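Local coordinates for SCARECROW-LIKE protein 7 (Oryza sativa Japonica Group, PDB 5HYZ) that probably acts as a transcription factor in plant development and abiotic stress resistance, binds DNA in vitro and forms a homodimer, at residues A108-I113 / P139-I144. Numbering follows the deposited sequence.
Sequences ATKIHI and PTRIRI
His112 and Arg143, neighbours across two parallel strands, rise from the same side of the sheet and overlap obliquely. Arg143 CZ lies over one face of the imidazole, offset toward its rim, with the two planes 39° apart; His112 ND1 comes within 3.4 Å of Arg143 NH2 at a poor angle for a hydrogen bond. Glu201 instead joins the two groups, hydrogen-bonded to His112 ND1 and salt-bridged to Arg143 NH2; Thr145 OG1 bonds His112 NE2, and Leu196 O bonds Arg143 NH2. His112 CG lies anti to the backbone N (chi1 -176°), and CD2 meets Arg143 O at 3.5 Å. On the same face the extended Lys110 chain crosses Arg141, CD to NH2 3.9 Å, while their charged ends form salt bridges to Asp200 and Glu198. A water accepting from Arg141 NE also lies within hydrogen-bonding reach of Ile111 O. Between the strands, Ile111 N bonds to Arg141 O (3.0 Å), Arg143 N to Ile111 O (2.9 Å) and Ile113 N to Arg143 O (2.8 Å). On the opposite face Ile111 CD1 touches Pro139 CG at 3.9 Å and Ile113 packs on Ile144, facing helix 122-132. That helix links the strands in a beta-alpha-beta crossover of the Rossmann-like GRAS domain, whose first strand carries the predicted VHIID motif.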
loop_
_atom_site.group_PDB
_atom_site.type_symbol
_atom_site.label_atom_id
_atom_site.label_comp_id
_atom_site.label_asym_id
_atom_site.label_seq_id
_atom_site.Cartn_x
_atom_site.Cartn_y
_atom_site.Cartn_z
ATOM N N ALA A 108 -9.093 -25.156 -12.304
ATOM C CA ALA A 108 -10.267 -25.506 -11.495
ATOM C C ALA A 108 -11.356 -24.461 -11.614
ATOM O O ALA A 108 -11.048 -23.267 -11.554
ATOM C CB ALA A 108 -9.858 -25.644 -10.017
ATOM N N THR A 109 -12.629 -24.876 -11.651
ATOM C CA THR A 109 -13.693 -23.884 -11.623
ATOM C C THR A 109 -14.232 -23.626 -10.236
ATOM O O THR A 109 -14.918 -22.631 -9.979
ATOM C CB THR A 109 -14.854 -24.335 -12.535
ATOM O OG1 THR A 109 -15.315 -25.614 -12.075
ATOM C CG2 THR A 109 -14.344 -24.445 -14.012
ATOM N N LYS A 110 -13.920 -24.537 -9.323
ATOM C CA LYS A 110 -14.328 -24.425 -7.911
ATOM C C LYS A 110 -13.076 -24.546 -7.049
ATOM O O LYS A 110 -12.275 -25.449 -7.259
ATOM C CB LYS A 110 -15.316 -25.542 -7.535
ATOM C CG LYS A 110 -16.563 -25.512 -8.404
ATOM C CD LYS A 110 -17.540 -26.530 -7.827
ATOM C CE LYS A 110 -18.598 -26.932 -8.845
ATOM N NZ LYS A 110 -19.552 -27.909 -8.190
ATOM N N ILE A 111 -12.914 -23.607 -6.130
ATOM C CA ILE A 111 -11.701 -23.523 -5.351
ATOM C C ILE A 111 -12.038 -23.491 -3.871
ATOM O O ILE A 111 -12.989 -22.797 -3.434
ATOM C CB ILE A 111 -10.907 -22.243 -5.743
ATOM C CG1 ILE A 111 -10.370 -22.412 -7.211
ATOM C CG2 ILE A 111 -9.705 -22.045 -4.758
ATOM C CD1 ILE A 111 -9.764 -21.132 -7.803
ATOM N N HIS A 112 -11.266 -24.226 -3.078
ATOM C CA HIS A 112 -11.469 -24.215 -1.631
ATOM C C HIS A 112 -10.158 -23.839 -0.978
ATOM O O HIS A 112 -9.171 -24.582 -1.102
ATOM C CB HIS A 112 -11.931 -25.603 -1.174
ATOM C CG HIS A 112 -12.257 -25.687 0.273
ATOM N ND1 HIS A 112 -12.664 -26.871 0.848
ATOM C CD2 HIS A 112 -12.216 -24.776 1.276
ATOM C CE1 HIS A 112 -12.896 -26.673 2.139
ATOM N NE2 HIS A 112 -12.625 -25.414 2.428
ATOM N N ILE A 113 -10.114 -22.707 -0.296
ATOM C CA ILE A 113 -8.899 -22.256 0.420
ATOM C C ILE A 113 -8.966 -22.680 1.899
ATOM O O ILE A 113 -9.966 -22.415 2.551
ATOM C CB ILE A 113 -8.804 -20.703 0.395
ATOM C CG1 ILE A 113 -8.812 -20.160 -1.043
ATOM C CG2 ILE A 113 -7.576 -20.185 1.202
ATOM C CD1 ILE A 113 -7.675 -20.712 -1.898
ATOM N N PRO A 139 -13.776 -18.177 -11.270
ATOM C CA PRO A 139 -14.332 -19.446 -10.759
ATOM C C PRO A 139 -15.836 -19.378 -10.528
ATOM O O PRO A 139 -16.326 -18.299 -10.280
ATOM C CB PRO A 139 -13.659 -19.629 -9.372
ATOM C CG PRO A 139 -12.453 -18.794 -9.400
ATOM C CD PRO A 139 -12.781 -17.592 -10.361
ATOM N N THR A 140 -16.526 -20.500 -10.548
ATOM C CA THR A 140 -17.951 -20.460 -10.224
ATOM C C THR A 140 -18.204 -20.526 -8.726
ATOM O O THR A 140 -19.260 -20.145 -8.273
ATOM C CB THR A 140 -18.694 -21.589 -10.910
ATOM O OG1 THR A 140 -18.161 -22.855 -10.499
ATOM C CG2 THR A 140 -18.536 -21.450 -12.387
ATOM N N ARG A 141 -17.237 -20.998 -7.935
ATOM C CA ARG A 141 -17.436 -20.991 -6.493
ATOM C C ARG A 141 -16.078 -20.915 -5.794
ATOM O O ARG A 141 -15.127 -21.613 -6.191
ATOM C CB ARG A 141 -18.151 -22.292 -6.027
ATOM C CG ARG A 141 -18.471 -22.282 -4.492
ATOM C CD ARG A 141 -19.075 -23.635 -4.020
ATOM N NE ARG A 141 -18.159 -24.761 -4.196
ATOM C CZ ARG A 141 -18.388 -25.993 -3.749
ATOM N NH1 ARG A 141 -19.543 -26.235 -3.136
ATOM N NH2 ARG A 141 -17.488 -26.970 -3.937
ATOM N N ILE A 142 -16.021 -20.093 -4.752
ATOM C CA ILE A 142 -14.851 -20.036 -3.885
ATOM C C ILE A 142 -15.313 -20.235 -2.435
ATOM O O ILE A 142 -16.208 -19.493 -1.952
ATOM C CB ILE A 142 -14.112 -18.680 -4.056
ATOM C CG1 ILE A 142 -13.603 -18.621 -5.503
ATOM C CG2 ILE A 142 -12.971 -18.585 -3.044
ATOM C CD1 ILE A 142 -13.515 -17.201 -6.066
ATOM N N ARG A 143 -14.715 -21.233 -1.755
ATOM C CA ARG A 143 -14.972 -21.435 -0.337
ATOM C C ARG A 143 -13.703 -21.205 0.451
ATOM O O ARG A 143 -12.611 -21.512 -0.036
ATOM C CB ARG A 143 -15.455 -22.883 -0.099
ATOM C CG ARG A 143 -16.799 -23.117 -0.718
ATOM C CD ARG A 143 -17.445 -24.333 -0.001
ATOM N NE ARG A 143 -16.727 -25.561 -0.268
ATOM C CZ ARG A 143 -16.546 -26.567 0.595
ATOM N NH1 ARG A 143 -16.965 -26.517 1.852
ATOM N NH2 ARG A 143 -15.905 -27.641 0.191
ATOM N N ILE A 144 -13.812 -20.610 1.621
ATOM C CA ILE A 144 -12.672 -20.444 2.513
ATOM C C ILE A 144 -12.996 -21.052 3.880
ATOM O O ILE A 144 -14.072 -20.823 4.442
ATOM C CB ILE A 144 -12.302 -18.939 2.668
ATOM C CG1 ILE A 144 -12.013 -18.374 1.272
ATOM C CG2 ILE A 144 -11.071 -18.794 3.588
ATOM C CD1 ILE A 144 -11.336 -17.011 1.322
HETATM O O HOH W 1 -17.809 -25.179 -11.937
HETATM O O HOH W 2 -15.491 -24.289 -4.080
#